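PDB 4KFU: genome packaging NTPase B204 from Sulfolobus turreted icosahedral virus 2, which probably hydrolyses ATP to power the packaging of viral DNA into the capsid, as a P-loop ATPase of the FtsK-HerA superfamily. Local coordinates for residues S59-V71 and K83-Y95. Sequence-based numbering, arbitrary orientation.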
ATOM      1  N   SER A  59     -19.358 -10.149   1.417  1.00 33.96           N
ATOM      2  CA  SER A  59     -20.238  -9.372   0.549  1.00 28.95           C
ATOM      3  C   SER A  59     -19.758  -7.919   0.446  1.00 31.17           C
ATOM      4  O   SER A  59     -18.940  -7.464   1.247  1.00 28.51           O
ATOM      5  CB  SER A  59     -21.682  -9.411   1.061  1.00 28.33           C
ATOM      6  OG  SER A  59     -21.861  -8.517   2.146  1.00 28.96           O
ATOM      7  N   LEU A  60     -20.272  -7.195  -0.542  1.00 29.43           N
ATOM      8  CA  LEU A  60     -19.954  -5.779  -0.694  1.00 33.95           C
ATOM      9  C   LEU A  60     -20.488  -4.994   0.484  1.00 32.51           C
ATOM     10  O   LEU A  60     -19.937  -3.957   0.869  1.00 27.94           O
ATOM     11  CB  LEU A  60     -20.609  -5.234  -1.960  1.00 33.22           C
ATOM     12  CG  LEU A  60     -19.880  -5.456  -3.272  1.00 34.83           C
ATOM     13  CD1 LEU A  60     -20.788  -5.034  -4.420  1.00 36.90           C
ATOM     14  CD2 LEU A  60     -18.610  -4.647  -3.254  1.00 35.10           C
ATOM     15  N   SER A  61     -21.595  -5.477   1.031  1.00 27.08           N
ATOM     16  CA  SER A  61     -22.241  -4.815   2.156  1.00 31.39           C
ATOM     17  C   SER A  61     -21.324  -4.799   3.365  1.00 27.03           C
ATOM     18  O   SER A  61     -21.228  -3.788   4.064  1.00 29.31           O
ATOM     19  CB  SER A  61     -23.552  -5.528   2.509  1.00 31.66           C
ATOM     20  OG  SER A  61     -24.085  -4.999   3.713  1.00 41.45           O
ATOM     21  N   ASP A  62     -20.664  -5.930   3.614  1.00 28.17           N
ATOM     22  CA  ASP A  62     -19.689  -6.021   4.701  1.00 27.97           C
ATOM     23  C   ASP A  62     -18.576  -4.985   4.547  1.00 27.00           C
ATOM     24  O   ASP A  62     -18.122  -4.401   5.531  1.00 27.67           O
ATOM     25  CB  ASP A  62     -19.070  -7.420   4.759  1.00 27.71           C
ATOM     26  CG  ASP A  62     -20.052  -8.488   5.200  1.00 34.08           C
ATOM     27  OD1 ASP A  62     -21.177  -8.133   5.622  1.00 37.85           O
ATOM     28  OD2 ASP A  62     -19.686  -9.686   5.120  1.00 28.70           O
ATOM     29  N   ILE A  63     -18.136  -4.753   3.313  1.00 27.77           N
ATOM     30  CA  ILE A  63     -17.043  -3.806   3.084  1.00 27.36           C
ATOM     31  C   ILE A  63     -17.456  -2.412   3.529  1.00 26.75           C
ATOM     32  O   ILE A  63     -16.691  -1.708   4.182  1.00 20.78           O
ATOM     33  CB  ILE A  63     -16.607  -3.781   1.609  1.00 27.01           C
ATOM     34  CG1 ILE A  63     -16.190  -5.182   1.166  1.00 30.07           C
ATOM     35  CG2 ILE A  63     -15.459  -2.803   1.395  1.00 24.13           C
ATOM     36  CD1 ILE A  63     -15.732  -5.246  -0.278  1.00 31.30           C
ATOM     37  N   VAL A  64     -18.685  -2.022   3.208  1.00 25.61           N
ATOM     38  CA  VAL A  64     -19.184  -0.709   3.612  1.00 24.89           C
ATOM     39  C   VAL A  64     -19.480  -0.604   5.120  1.00 28.66           C
ATOM     40  O   VAL A  64     -19.177   0.415   5.744  1.00 27.46           O
ATOM     41  CB  VAL A  64     -20.463  -0.318   2.805  1.00 25.85           C
ATOM     42  CG1 VAL A  64     -20.936   1.085   3.179  1.00 23.97           C
ATOM     43  CG2 VAL A  64     -20.197  -0.405   1.314  1.00 24.62           C
ATOM     44  N   SER A  65     -20.077  -1.646   5.704  1.00 28.34           N
ATOM     45  CA  SER A  65     -20.604  -1.545   7.067  1.00 26.83           C
ATOM     46  C   SER A  65     -19.619  -1.852   8.201  1.00 31.95           C
ATOM     47  O   SER A  65     -19.763  -1.319   9.306  1.00 34.27           O
ATOM     48  CB  SER A  65     -21.871  -2.403   7.232  1.00 32.68           C
ATOM     49  OG  SER A  65     -21.579  -3.781   7.100  1.00 35.39           O
ATOM     50  N   LYS A  66     -18.634  -2.710   7.941  1.00 27.57           N
ATOM     51  CA  LYS A  66     -17.687  -3.126   8.980  1.00 26.80           C
ATOM     52  C   LYS A  66     -16.528  -2.141   9.100  1.00 31.33           C
ATOM     53  O   LYS A  66     -15.885  -1.804   8.099  1.00 31.18           O
ATOM     54  CB  LYS A  66     -17.158  -4.530   8.682  1.00 27.06           C
ATOM     55  CG  LYS A  66     -18.242  -5.613   8.649  1.00 28.84           C
ATOM     56  CD  LYS A  66     -18.874  -5.817  10.026  1.00 30.75           C
ATOM     57  CE  LYS A  66     -20.027  -6.817   9.965  1.00 36.16           C
ATOM     58  NZ  LYS A  66     -21.058  -6.355   8.993  1.00 42.80           N
ATOM     59  N   GLN A  67     -16.254  -1.694  10.325  1.00 29.38           N
ATOM     60  CA  GLN A  67     -15.252  -0.649  10.572  1.00 30.05           C
ATOM     61  C   GLN A  67     -13.829  -1.088  10.198  1.00 29.99           C
ATOM     62  O   GLN A  67     -13.107  -0.350   9.531  1.00 28.75           O
ATOM     63  CB  GLN A  67     -15.294  -0.185  12.032  1.00 34.24           C
ATOM     64  CG  GLN A  67     -14.400   1.018  12.329  1.00 33.09           C
ATOM     65  CD  GLN A  67     -14.393   1.394  13.803  1.00 35.25           C
ATOM     66  OE1 GLN A  67     -14.677   0.562  14.665  1.00 36.30           O
ATOM     67  NE2 GLN A  67     -14.072   2.654  14.095  1.00 35.08           N
ATOM     68  N   TYR A  68     -13.440  -2.285  10.632  1.00 29.31           N
ATOM     69  CA  TYR A  68     -12.163  -2.863  10.244  1.00 27.76           C
ATOM     70  C   TYR A  68     -12.422  -4.116   9.428  1.00 28.02           C
ATOM     71  O   TYR A  68     -12.975  -5.097   9.934  1.00 27.49           O
ATOM     72  CB  TYR A  68     -11.301  -3.145  11.479  1.00 31.00           C
ATOM     73  CG  TYR A  68     -10.967  -1.876  12.232  1.00 31.60           C
ATOM     74  CD1 TYR A  68     -10.019  -0.984  11.738  1.00 32.20           C
ATOM     75  CD2 TYR A  68     -11.617  -1.548  13.416  1.00 35.02           C
ATOM     76  CE1 TYR A  68      -9.712   0.185  12.409  1.00 30.39           C
ATOM     77  CE2 TYR A  68     -11.320  -0.373  14.095  1.00 35.12           C
ATOM     78  CZ  TYR A  68     -10.366   0.484  13.588  1.00 36.32           C
ATOM     79  OH  TYR A  68     -10.061   1.652  14.252  1.00 38.34           O
ATOM     80  N   VAL A  69     -12.030  -4.082   8.157  1.00 23.90           N
ATOM     81  CA  VAL A  69     -12.478  -5.107   7.222  1.00 21.59           C
ATOM     82  C   VAL A  69     -11.357  -5.675   6.352  1.00 26.87           C
ATOM     83  O   VAL A  69     -10.450  -4.958   5.901  1.00 24.06           O
ATOM     84  CB  VAL A  69     -13.682  -4.591   6.374  1.00 27.04           C
ATOM     85  CG1 VAL A  69     -13.341  -3.282   5.713  1.00 24.15           C
ATOM     86  CG2 VAL A  69     -14.124  -5.621   5.337  1.00 30.04           C
ATOM     87  N   VAL A  70     -11.430  -6.983   6.138  1.00 22.82           N
ATOM     88  CA  VAL A  70     -10.448  -7.709   5.354  1.00 25.56           C
ATOM     89  C   VAL A  70     -11.172  -8.439   4.235  1.00 27.74           C
ATOM     90  O   VAL A  70     -12.118  -9.203   4.484  1.00 28.71           O
ATOM     91  CB  VAL A  70      -9.701  -8.729   6.234  1.00 25.54           C
ATOM     92  CG1 VAL A  70      -8.696  -9.527   5.403  1.00 29.12           C
ATOM     93  CG2 VAL A  70      -9.013  -8.027   7.395  1.00 24.28           C
ATOM     94  N   VAL A  71     -10.730  -8.190   3.007  1.00 21.59           N
ATOM     95  CA  VAL A  71     -11.344  -8.752   1.822  1.00 25.68           C
ATOM     96  C   VAL A  71     -10.342  -9.672   1.137  1.00 32.51           C
ATOM     97  O   VAL A  71      -9.325  -9.202   0.623  1.00 27.59           O
ATOM     98  CB  VAL A  71     -11.695  -7.635   0.810  1.00 22.63           C
ATOM     99  CG1 VAL A  71     -12.633  -8.167  -0.265  1.00 29.09           C
ATOM    100  CG2 VAL A  71     -12.295  -6.426   1.521  1.00 25.19           C
ATOM    101  N   LYS A  83     -14.906  -2.568  -8.228  1.00 17.75           N
ATOM    102  CA  LYS A  83     -15.995  -2.820  -7.286  1.00 23.16           C
ATOM    103  C   LYS A  83     -15.559  -2.465  -5.872  1.00 21.07           C
ATOM    104  O   LYS A  83     -16.291  -1.830  -5.119  1.00 18.56           O
ATOM    105  CB  LYS A  83     -16.381  -4.306  -7.341  1.00 27.32           C
ATOM    106  CG  LYS A  83     -17.740  -4.636  -6.773  1.00 37.47           C
ATOM    107  CD  LYS A  83     -17.817  -6.109  -6.347  1.00 40.01           C
ATOM    108  CE  LYS A  83     -17.152  -7.039  -7.354  1.00 41.32           C
ATOM    109  NZ  LYS A  83     -17.257  -8.470  -6.918  1.00 43.23           N
ATOM    110  N   LEU A  84     -14.346  -2.873  -5.513  1.00 20.95           N
ATOM    111  CA  LEU A  84     -13.800  -2.586  -4.181  1.00 21.90           C
ATOM    112  C   LEU A  84     -13.658  -1.094  -3.925  1.00 19.49           C
ATOM    113  O   LEU A  84     -13.858  -0.626  -2.801  1.00 17.45           O
ATOM    114  CB  LEU A  84     -12.432  -3.268  -4.019  1.00 18.82           C
ATOM    115  CG  LEU A  84     -11.617  -2.913  -2.773  1.00 20.74           C
ATOM    116  CD1 LEU A  84     -12.356  -3.311  -1.508  1.00 18.13           C
ATOM    117  CD2 LEU A  84     -10.246  -3.578  -2.796  1.00 21.79           C
ATOM    118  N   TRP A  85     -13.278  -0.355  -4.966  1.00 19.51           N
ATOM    119  CA  TRP A  85     -13.091   1.089  -4.839  1.00 18.09           C
ATOM    120  C   TRP A  85     -14.420   1.805  -4.570  1.00 18.61           C
ATOM    121  O   TRP A  85     -14.501   2.693  -3.708  1.00 16.99           O
ATOM    122  CB  TRP A  85     -12.395   1.639  -6.086  1.00 19.47           C
ATOM    123  CG  TRP A  85     -12.136   3.124  -6.046  1.00 21.35           C
ATOM    124  CD1 TRP A  85     -12.763   4.088  -6.793  1.00 24.17           C
ATOM    125  CD2 TRP A  85     -11.178   3.812  -5.227  1.00 20.05           C
ATOM    126  NE1 TRP A  85     -12.259   5.331  -6.475  1.00 18.08           N
ATOM    127  CE2 TRP A  85     -11.292   5.191  -5.526  1.00 21.53           C
ATOM    128  CE3 TRP A  85     -10.241   3.398  -4.276  1.00 21.24           C
ATOM    129  CZ2 TRP A  85     -10.499   6.154  -4.896  1.00 21.25           C
ATOM    130  CZ3 TRP A  85      -9.454   4.361  -3.663  1.00 17.91           C
ATOM    131  CH2 TRP A  85      -9.595   5.723  -3.972  1.00 19.18           C
ATOM    132  N   GLN A  86     -15.458   1.420  -5.304  1.00 17.96           N
ATOM    133  CA  GLN A  86     -16.777   2.005  -5.108  1.00 22.61           C
ATOM    134  C   GLN A  86     -17.280   1.718  -3.704  1.00 17.75           C
ATOM    135  O   GLN A  86     -17.841   2.602  -3.038  1.00 21.31           O
ATOM    136  CB  GLN A  86     -17.778   1.446  -6.135  1.00 20.78           C
ATOM    137  CG  GLN A  86     -17.531   1.888  -7.574  1.00 24.20           C
ATOM    138  CD  GLN A  86     -17.556   3.400  -7.742  1.00 29.85           C
ATOM    139  OE1 GLN A  86     -18.436   4.094  -7.209  1.00 32.71           O
ATOM    140  NE2 GLN A  86     -16.596   3.921  -8.500  1.00 24.48           N
ATOM    141  N   ALA A  87     -17.084   0.481  -3.254  1.00 20.20           N
ATOM    142  CA  ALA A  87     -17.494   0.085  -1.901  1.00 22.17           C
ATOM    143  C   ALA A  87     -16.660   0.817  -0.851  1.00 21.11           C
ATOM    144  O   ALA A  87     -17.155   1.163   0.224  1.00 20.20           O
ATOM    145  CB  ALA A  87     -17.387  -1.436  -1.719  1.00 21.01           C
ATOM    146  N   SER A  88     -15.381   1.048  -1.151  1.00 19.49           N
ATOM    147  CA  SER A  88     -14.514   1.764  -0.212  1.00 19.69           C
ATOM    148  C   SER A  88     -14.936   3.216  -0.033  1.00 18.65           C
ATOM    149  O   SER A  88     -14.869   3.753   1.066  1.00 21.68           O
ATOM    150  CB  SER A  88     -13.042   1.702  -0.669  1.00 20.62           C
ATOM    151  OG  SER A  88     -12.560   0.365  -0.673  1.00 20.08           O
ATOM    152  N   LYS A  89     -15.326   3.860  -1.128  1.00 17.54           N
ATOM    153  CA  LYS A  89     -15.821   5.237  -1.075  1.00 19.68           C
ATOM    154  C   LYS A  89     -17.079   5.353  -0.197  1.00 23.49           C
ATOM    155  O   LYS A  89     -17.216   6.283   0.601  1.00 26.04           O
ATOM    156  CB  LYS A  89     -16.077   5.766  -2.488  1.00 20.16           C
ATOM    157  CG  LYS A  89     -14.798   6.114  -3.256  1.00 21.47           C
ATOM    158  CD  LYS A  89     -15.068   6.988  -4.484  1.00 24.57           C
ATOM    159  CE  LYS A  89     -15.715   6.213  -5.609  1.00 24.83           C
ATOM    160  NZ  LYS A  89     -15.813   7.059  -6.837  1.00 27.34           N
ATOM    161  N   LEU A  90     -17.990   4.395  -0.333  1.00 21.69           N
ATOM    162  CA  LEU A  90     -19.185   4.391   0.517  1.00 24.39           C
ATOM    163  C   LEU A  90     -18.822   4.082   1.971  1.00 27.49           C
ATOM    164  O   LEU A  90     -19.359   4.699   2.894  1.00 26.28           O
ATOM    165  CB  LEU A  90     -20.252   3.436  -0.029  1.00 23.27           C
ATOM    166  CG  LEU A  90     -20.841   3.884  -1.379  1.00 23.96           C
ATOM    167  CD1 LEU A  90     -21.742   2.809  -1.997  1.00 25.45           C
ATOM    168  CD2 LEU A  90     -21.605   5.199  -1.244  1.00 24.60           C
ATOM    169  N   HIS A  91     -17.895   3.145   2.169  1.00 20.41           N
ATOM    170  CA  HIS A  91     -17.348   2.903   3.499  1.00 24.10           C
ATOM    171  C   HIS A  91     -16.832   4.203   4.117  1.00 25.29           C
ATOM    172  O   HIS A  91     -17.032   4.455   5.303  1.00 22.48           O
ATOM    173  CB  HIS A  91     -16.207   1.887   3.424  1.00 23.99           C
ATOM    174  CG  HIS A  91     -15.485   1.691   4.720  1.00 25.92           C
ATOM    175  ND1 HIS A  91     -15.560   0.514   5.435  1.00 27.06           N
ATOM    176  CD2 HIS A  91     -14.664   2.507   5.423  1.00 24.20           C
ATOM    177  CE1 HIS A  91     -14.820   0.619   6.527  1.00 22.09           C
ATOM    178  NE2 HIS A  91     -14.274   1.820   6.546  1.00 25.17           N
ATOM    179  N   SER A  92     -16.161   5.021   3.308  1.00 25.07           N
ATOM    180  CA  SER A  92     -15.577   6.274   3.785  1.00 28.35           C
ATOM    181  C   SER A  92     -16.646   7.306   4.147  1.00 32.62           C
ATOM    182  O   SER A  92     -16.465   8.114   5.070  1.00 33.38           O
ATOM    183  CB  SER A  92     -14.614   6.850   2.733  1.00 26.88           C
ATOM    184  OG  SER A  92     -14.171   8.142   3.111  1.00 35.77           O
ATOM    185  N   LYS A  93     -17.752   7.284   3.406  1.00 33.49           N
ATOM    186  CA  LYS A  93     -18.892   8.128   3.725  1.00 31.94           C
ATOM    187  C   LYS A  93     -19.362   7.846   5.152  1.00 34.26           C
ATOM    188  O   LYS A  93     -19.615   8.770   5.926  1.00 42.15           O
ATOM    189  CB  LYS A  93     -20.037   7.884   2.740  1.00 39.33           C
ATOM    190  CG  LYS A  93     -19.888   8.588   1.393  1.00 41.02           C
ATOM    191  CD  LYS A  93     -19.567  10.070   1.571  1.00 47.63           C
ATOM    192  CE  LYS A  93     -19.857  10.864   0.299  1.00 47.14           C
ATOM    193  NZ  LYS A  93     -19.180  10.296  -0.903  1.00 47.85           N
ATOM    194  N   LYS A  94     -19.453   6.567   5.502  1.00 32.49           N
ATOM    195  CA  LYS A  94     -19.933   6.168   6.821  1.00 33.35           C
ATOM    196  C   LYS A  94     -18.899   6.405   7.909  1.00 38.00           C
ATOM    197  O   LYS A  94     -19.192   7.058   8.914  1.00 40.39           O
ATOM    198  CB  LYS A  94     -20.349   4.693   6.817  1.00 31.96           C
ATOM    199  CG  LYS A  94     -20.796   4.160   8.177  1.00 32.23           C
ATOM    200  CD  LYS A  94     -21.184   2.689   8.079  1.00 29.74           C
ATOM    201  CE  LYS A  94     -22.353   2.355   9.001  1.00 40.37           C
ATOM    202  NZ  LYS A  94     -21.920   1.712  10.270  1.00 39.06           N
ATOM    203  N   TYR A  95     -17.686   5.880   7.707  1.00 32.44           N
ATOM    204  CA  TYR A  95     -16.669   5.882   8.762  1.00 32.81           C
ATOM    205  C   TYR A  95     -15.687   7.043   8.706  1.00 34.26           C
ATOM    206  O   TYR A  95     -14.776   7.111   9.524  1.00 36.44           O
ATOM    207  CB  TYR A  95     -15.889   4.563   8.770  1.00 31.33           C
ATOM    208  CG  TYR A  95     -16.705   3.385   9.241  1.00 28.39           C
ATOM    209  CD1 TYR A  95     -17.161   2.425   8.348  1.00 30.18           C
ATOM    210  CD2 TYR A  95     -17.035   3.244  10.583  1.00 32.44           C
ATOM    211  CE1 TYR A  95     -17.925   1.345   8.780  1.00 30.31           C
ATOM    212  CE2 TYR A  95     -17.792   2.175  11.027  1.00 34.28           C
ATOM    213  CZ  TYR A  95     -18.233   1.228  10.123  1.00 32.54           C
ATOM    214  OH  TYR A  95     -18.984   0.163  10.573  1.00 32.01           O
TER
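With chi1 at 174°, the imidazole of His91 swings away from its own backbone N to meet the C-terminal turn of helix 60-65, where ND1 donates a hydrogen bond to Ile63 O (2.8 Å, N-H...O angle 160°). The acceptor sits close to the ring plane and the donor comes almost head-on to the C=O. Lys66 O also lies at the ring edge, 3.1 Å from His91 CE1, while NE2 is bound by Ser35 OG, so both ring nitrogens are engaged and the ring's rotation is fixed. Tyr95, one turn further along, lays one ring face under Gln67 CA in a CH-pi contact, 3.8 Å from CA to the ring centroid; Gln67 CB and CG continue across the CE2 side.

Along the rest of helix 60-65 the contacts are apolar. Ala87 CB is met by Leu60 CD2 and by Ile63 CG2 (3.9 Å), and Val64 fits its two methyls against the backbone of Ala87 and Leu90. Leu60 CD2 also rests on the aliphatic chain of Lys83, 3.5 Å from CD. Deeper in, Leu84 CD1 meets Ile63 CD1 and Val71 CG2. The axes of helix 60-65 and of helix segment 83-95 approach to 8.0 Å and cross at -35°. Helix 78-95, the crossover connection from strand 68-72 to strand 98-102, lies over strands 35-40, 98-102 and 131-137, and helix 60-65 flanks it by edge strands 55-56 and 68-72, in the parallel part of the sheet characteristic of the P-loop ATPase fold.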